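Local coordinates for hypothetical protein (PDB 2HLJ), which is a probable hotdog-fold acyl-CoA thioesterase, also named betainyl-CoA thiolase, that is likely to transfer or hydrolyse acyl groups carried on coenzyme A, at residues I6-T11 with L29-Y34; H91-L96 with P146-R151. All coordinates share one frame; numbering follows the deposited sequence.

How the contacts relate
Contact 1 sets an outermost strand, 6-11, against the long helix 25-43, while contact 2 sets the inner strand 89-98 of the same antiparallel sheet against the loop 146-151. Their centres lie about 15 Å apart. Helix and strand meet directly between them: Phe32 CD1 is 3.4 Å from His94 CB, and Ile31 CG2 is 3.9 Å from Leu96 CD1. Along 91-96, His94 and Leu96 face the helix whereas Tyr93 faces the loop, so the two contacts load opposite faces of the sheet. In hotdog thioesterases the active site usually lies at the subunit interface. Ser33 of the helix lies at this interface, its OG hydrogen-bonded to OD1 of Asp25 of the second subunit.

Contact 1 of 2, residues I6-T11 with L29-Y34; sequences ITYRTT and LLIFSY
The hydroxyl of Tyr8 meets carbon rather than a polar partner across this contact: its OH lies 3.4 Å from CD2 of Tyr34, approaching that ring obliquely. No hydrogen bond joins the two segments; what holds them together is packing, and Tyr8 carries most of it. The CB of Tyr34 sits almost squarely over the middle of the Tyr8 ring, 3.7 Å from the centroid, in a CH-pi contact. The Tyr34 ring then runs on alongside its partner, both side chains pointing the same way. With the planes turned by 50° and the centroids of the Tyr8 and Tyr34 rings 5.5 Å apart, the pair fits neither a parallel stack nor a T shape. Tyr8 reaches this place because its CG is swung anti to the backbone N (chi1 -167°), which carries the ring out from the strand to the helix.

Farther down the ring, CD2 of Tyr8 touches the CG2 branch of Ile31 at 4.1 Å, the two side chains crossing at about a right angle. The other branch of Ile31 serves Thr10: its CG1 is 4.2 Å from the methyl CG2 of that threonine. An alanine in place of Tyr8 would take away the ring beneath Tyr34 CB and is likely to leave the Tyr34 ring freer to turn and the CG2 of Ile31 without its neighbour on the strand.

The axes of strand 6-11 and of helix segment 29-34 come within 8.2 Å, their N-to-C directions 131° apart. Thr10 and Ile31 also pack on Trp16, and Tyr34 on Arg24 of the second subunit. Strand 6-11 is an outermost strand of the sheet within this chain, packed here on the long helix that the sheet wraps in the hotdog fold.

Contact 2 of 2, residues H91-L96 with P146-R151; sequences HVYHSL and PQYMGR
The ring of Tyr93 has Pro146 on one face and a carbonyl at its edge. Pro146 CB stands 3.5 Å from the Tyr93 centroid, almost exactly over the centre, a textbook CH-pi contact. Near the plane of the same ring, the backbone O of Tyr148 approaches CE1 of Tyr93 at 3.4 Å. The selenium of Met149, a selenomethionine, comes in with its SE 5.1 Å from the Tyr93 centroid and 48° off the normal, an oblique Met-aromatic contact.

At the far end of the ring the phenol oxygen takes two backbone donors. Tyr148 N bonds to Tyr93 OH at 3.1 Å and nearly straight (166°), while Gln147 N makes a longer, bent and weak bond to the same oxygen. The ring of Tyr148 turns its edge to this hydroxyl, with CD2 of Tyr148 3.4 Å from Tyr93 OH. CG of Tyr93 lies anti to its own N (chi1 -179°), which carries the phenol out from the strand, with its face against Pro146 and its OH at the N-H groups of Gln147 and Tyr148.

Tyr148 is the centre of an inverse gamma turn, with a weak bond from Met149 N to Gln147 O; the turn lies at the hydroxyl end of the phenol. Arg151 lays its guanidinium over CD1 of Tyr148, and both residues touch Asn65 of strand 57-66. Tyr93 thus joins strand 89-98 to the loop that follows helix 127-138, on the face of the sheet away from helix 25-43.

The chemistry is that of an acceptor: the strand offers one phenol oxygen, and the loop answers with main-chain N-H groups. The polar hold therefore rests on the path of the loop backbone, whereas Pro146 and Met149 supply much of the apolar share through their side chains.

Contact 1 of 2, residues I6-T11 with L29-Y34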
# COMPACT_ATOMS: atom_id res chain seq x y z
N ILE A 6 -2.54 -18.13 9.92
CA ILE A 6 -3.28 -16.89 10.14
C ILE A 6 -2.50 -16.01 11.14
O ILE A 6 -2.17 -16.44 12.23
CB ILE A 6 -4.72 -17.16 10.65
CG1 ILE A 6 -5.49 -17.93 9.58
CG2 ILE A 6 -5.45 -15.87 10.97
CD1 ILE A 6 -6.83 -18.41 10.01
N THR A 7 -2.19 -14.78 10.75
CA THR A 7 -1.33 -13.91 11.53
C THR A 7 -2.09 -12.79 12.23
O THR A 7 -1.61 -12.20 13.23
CB THR A 7 -0.26 -13.32 10.64
OG1 THR A 7 -0.84 -12.96 9.40
CG2 THR A 7 0.77 -14.35 10.37
N TYR A 8 -3.30 -12.51 11.74
CA TYR A 8 -4.03 -11.33 12.22
C TYR A 8 -5.49 -11.46 11.90
O TYR A 8 -5.84 -11.92 10.83
CB TYR A 8 -3.42 -10.03 11.66
CG TYR A 8 -3.91 -8.78 12.36
CD1 TYR A 8 -3.46 -8.48 13.62
CD2 TYR A 8 -4.86 -7.94 11.78
CE1 TYR A 8 -3.90 -7.36 14.29
CE2 TYR A 8 -5.31 -6.81 12.44
CZ TYR A 8 -4.82 -6.52 13.70
OH TYR A 8 -5.24 -5.41 14.43
N ARG A 9 -6.34 -11.08 12.85
CA ARG A 9 -7.79 -11.02 12.64
C ARG A 9 -8.31 -9.73 13.20
O ARG A 9 -7.86 -9.28 14.26
CB ARG A 9 -8.53 -12.11 13.41
CG ARG A 9 -8.03 -13.50 13.23
CD ARG A 9 -8.83 -14.42 14.17
NE ARG A 9 -8.48 -15.83 14.01
CZ ARG A 9 -8.96 -16.63 13.06
NH1 ARG A 9 -9.82 -16.18 12.14
NH2 ARG A 9 -8.57 -17.90 13.02
N THR A 10 -9.30 -9.14 12.51
CA THR A 10 -9.93 -7.92 12.99
C THR A 10 -11.31 -7.76 12.34
O THR A 10 -11.69 -8.54 11.46
CB THR A 10 -9.02 -6.64 12.77
OG1 THR A 10 -9.54 -5.51 13.49
CG2 THR A 10 -8.90 -6.26 11.30
N THR A 11 -12.08 -6.82 12.87
CA THR A 11 -13.38 -6.43 12.31
C THR A 11 -13.20 -5.03 11.72
O THR A 11 -12.64 -4.16 12.37
CB THR A 11 -14.48 -6.51 13.40
OG1 THR A 11 -14.63 -7.86 13.81
CG2 THR A 11 -15.83 -6.05 12.89
N LEU A 29 -3.82 -2.32 3.50
CA LEU A 29 -2.39 -2.34 3.82
C LEU A 29 -2.07 -2.18 5.31
O LEU A 29 -1.14 -2.80 5.79
CB LEU A 29 -1.59 -1.33 2.97
CG LEU A 29 -0.10 -1.61 2.79
CD1 LEU A 29 0.20 -2.85 1.91
CD2 LEU A 29 0.60 -0.37 2.15
N LEU A 30 -2.86 -1.40 6.05
CA LEU A 30 -2.70 -1.33 7.49
C LEU A 30 -2.92 -2.68 8.18
O LEU A 30 -2.14 -3.08 9.07
CB LEU A 30 -3.63 -0.26 8.12
CG LEU A 30 -3.40 -0.07 9.61
CD1 LEU A 30 -1.97 0.35 9.90
CD2 LEU A 30 -4.40 0.93 10.23
N ILE A 31 -3.99 -3.37 7.79
CA ILE A 31 -4.28 -4.71 8.32
C ILE A 31 -3.13 -5.65 8.01
O ILE A 31 -2.66 -6.37 8.88
CB ILE A 31 -5.59 -5.28 7.70
CG1 ILE A 31 -6.80 -4.48 8.15
CG2 ILE A 31 -5.74 -6.78 7.97
CD1 ILE A 31 -7.99 -4.67 7.24
N PHE A 32 -2.61 -5.61 6.79
CA PHE A 32 -1.40 -6.38 6.50
C PHE A 32 -0.15 -5.97 7.32
O PHE A 32 0.64 -6.84 7.70
CB PHE A 32 -1.07 -6.35 4.99
CG PHE A 32 -2.09 -7.01 4.10
CD1 PHE A 32 -2.84 -8.11 4.49
CD2 PHE A 32 -2.20 -6.59 2.76
CE1 PHE A 32 -3.73 -8.72 3.61
CE2 PHE A 32 -3.12 -7.14 1.92
CZ PHE A 32 -3.86 -8.24 2.31
N SER A 33 0.01 -4.68 7.62
CA SER A 33 1.15 -4.19 8.46
C SER A 33 1.10 -4.78 9.85
O SER A 33 2.12 -5.18 10.42
CB SER A 33 1.14 -2.64 8.57
OG SER A 33 2.43 -2.09 8.90
N TYR A 34 -0.09 -4.78 10.42
CA TYR A 34 -0.32 -5.39 11.71
C TYR A 34 -0.03 -6.88 11.64
O TYR A 34 0.51 -7.43 12.56
CB TYR A 34 -1.74 -5.17 12.18
CG TYR A 34 -2.11 -3.74 12.53
CD1 TYR A 34 -1.17 -2.81 12.98
CD2 TYR A 34 -3.44 -3.34 12.47
CE1 TYR A 34 -1.54 -1.51 13.31
CE2 TYR A 34 -3.82 -2.07 12.82
CZ TYR A 34 -2.88 -1.15 13.23
OH TYR A 34 -3.29 0.14 13.56

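Contact 2 of 2, residues H91-L96 with P146-R151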
# COMPACT_ATOMS: atom_id res chain seq x y z
N HIS A 91 11.01 -11.73 2.38
CA HIS A 91 10.09 -11.63 1.24
C HIS A 91 8.80 -12.34 1.67
O HIS A 91 8.81 -13.53 1.97
CB HIS A 91 10.76 -12.26 0.02
CG HIS A 91 10.02 -12.07 -1.26
ND1 HIS A 91 10.33 -12.80 -2.39
CD2 HIS A 91 8.99 -11.25 -1.60
CE1 HIS A 91 9.53 -12.42 -3.38
NE2 HIS A 91 8.72 -11.49 -2.93
N VAL A 92 7.71 -11.58 1.78
CA VAL A 92 6.46 -12.09 2.33
C VAL A 92 5.24 -11.82 1.45
O VAL A 92 5.26 -10.95 0.60
CB VAL A 92 6.18 -11.50 3.74
CG1 VAL A 92 7.34 -11.83 4.66
CG2 VAL A 92 5.98 -10.01 3.66
N TYR A 93 4.18 -12.60 1.68
CA TYR A 93 2.97 -12.51 0.89
C TYR A 93 1.82 -12.62 1.87
O TYR A 93 1.77 -13.60 2.61
CB TYR A 93 2.90 -13.68 -0.12
CG TYR A 93 1.67 -13.70 -1.02
CD1 TYR A 93 1.63 -12.94 -2.16
CD2 TYR A 93 0.58 -14.51 -0.75
CE1 TYR A 93 0.55 -12.96 -3.01
CE2 TYR A 93 -0.52 -14.54 -1.59
CZ TYR A 93 -0.53 -13.74 -2.73
OH TYR A 93 -1.56 -13.76 -3.63
N HIS A 94 0.99 -11.58 1.94
CA HIS A 94 -0.20 -11.57 2.76
C HIS A 94 -1.43 -11.66 1.86
O HIS A 94 -1.43 -11.10 0.76
CB HIS A 94 -0.32 -10.26 3.55
CG HIS A 94 0.74 -10.03 4.57
ND1 HIS A 94 0.97 -10.89 5.63
CD2 HIS A 94 1.61 -9.00 4.72
CE1 HIS A 94 1.95 -10.40 6.38
NE2 HIS A 94 2.32 -9.24 5.87
N SER A 95 -2.45 -12.37 2.31
CA SER A 95 -3.73 -12.40 1.65
C SER A 95 -4.84 -12.14 2.69
O SER A 95 -4.68 -12.43 3.88
CB SER A 95 -3.94 -13.70 0.85
OG SER A 95 -3.82 -14.85 1.70
N LEU A 96 -5.91 -11.50 2.24
CA LEU A 96 -7.00 -11.11 3.13
C LEU A 96 -8.21 -11.96 2.82
O LEU A 96 -8.53 -12.20 1.66
CB LEU A 96 -7.36 -9.64 2.97
CG LEU A 96 -8.31 -9.03 4.03
CD1 LEU A 96 -7.69 -8.91 5.41
CD2 LEU A 96 -8.84 -7.68 3.55
N PRO A 146 1.05 -18.58 -4.00
CA PRO A 146 0.73 -17.16 -4.09
C PRO A 146 0.41 -16.74 -5.52
O PRO A 146 1.23 -16.90 -6.43
CB PRO A 146 2.00 -16.48 -3.57
CG PRO A 146 2.66 -17.53 -2.72
CD PRO A 146 2.43 -18.77 -3.52
N GLN A 147 -0.79 -16.25 -5.72
CA GLN A 147 -1.21 -15.89 -7.05
C GLN A 147 -0.65 -14.53 -7.52
O GLN A 147 -0.21 -14.41 -8.66
CB GLN A 147 -2.73 -15.90 -7.10
CG GLN A 147 -3.28 -15.67 -8.48
CD GLN A 147 -4.78 -15.76 -8.51
OE1 GLN A 147 -5.40 -16.18 -7.52
NE2 GLN A 147 -5.38 -15.37 -9.64
N TYR A 148 -0.67 -13.55 -6.63
CA TYR A 148 -0.41 -12.14 -6.99
C TYR A 148 1.05 -11.78 -6.69
O TYR A 148 1.38 -11.06 -5.73
CB TYR A 148 -1.43 -11.23 -6.27
CG TYR A 148 -2.83 -11.56 -6.75
CD1 TYR A 148 -3.35 -10.97 -7.88
CD2 TYR A 148 -3.61 -12.50 -6.08
CE1 TYR A 148 -4.62 -11.30 -8.35
CE2 TYR A 148 -4.89 -12.81 -6.53
CZ TYR A 148 -5.36 -12.23 -7.67
OH TYR A 148 -6.60 -12.56 -8.09
N MSE A 149 1.90 -12.30 -7.56
CA MSE A 149 3.34 -12.20 -7.46
C MSE A 149 3.85 -11.60 -8.72
O MSE A 149 3.33 -11.92 -9.77
CB MSE A 149 3.93 -13.60 -7.40
CG MSE A 149 3.45 -14.35 -6.24
SE MSE A 149 4.64 -13.88 -4.87
CE MSE A 149 5.79 -15.53 -5.36
N GLY A 150 4.91 -10.81 -8.62
CA GLY A 150 5.55 -10.26 -9.80
C GLY A 150 4.60 -9.42 -10.63
O GLY A 150 4.76 -9.30 -11.84
N ARG A 151 3.62 -8.79 -9.98
CA ARG A 151 2.59 -8.07 -10.73
C ARG A 151 3.05 -6.67 -11.18
O ARG A 151 3.81 -6.00 -10.49
CB ARG A 151 1.30 -7.96 -9.88
CG ARG A 151 0.64 -9.30 -9.61
CD ARG A 151 0.28 -9.92 -10.91
NE ARG A 151 -0.46 -11.16 -10.82
CZ ARG A 151 -1.73 -11.33 -11.21
NH1 ARG A 151 -2.44 -10.32 -11.70
NH2 ARG A 151 -2.28 -12.53 -11.09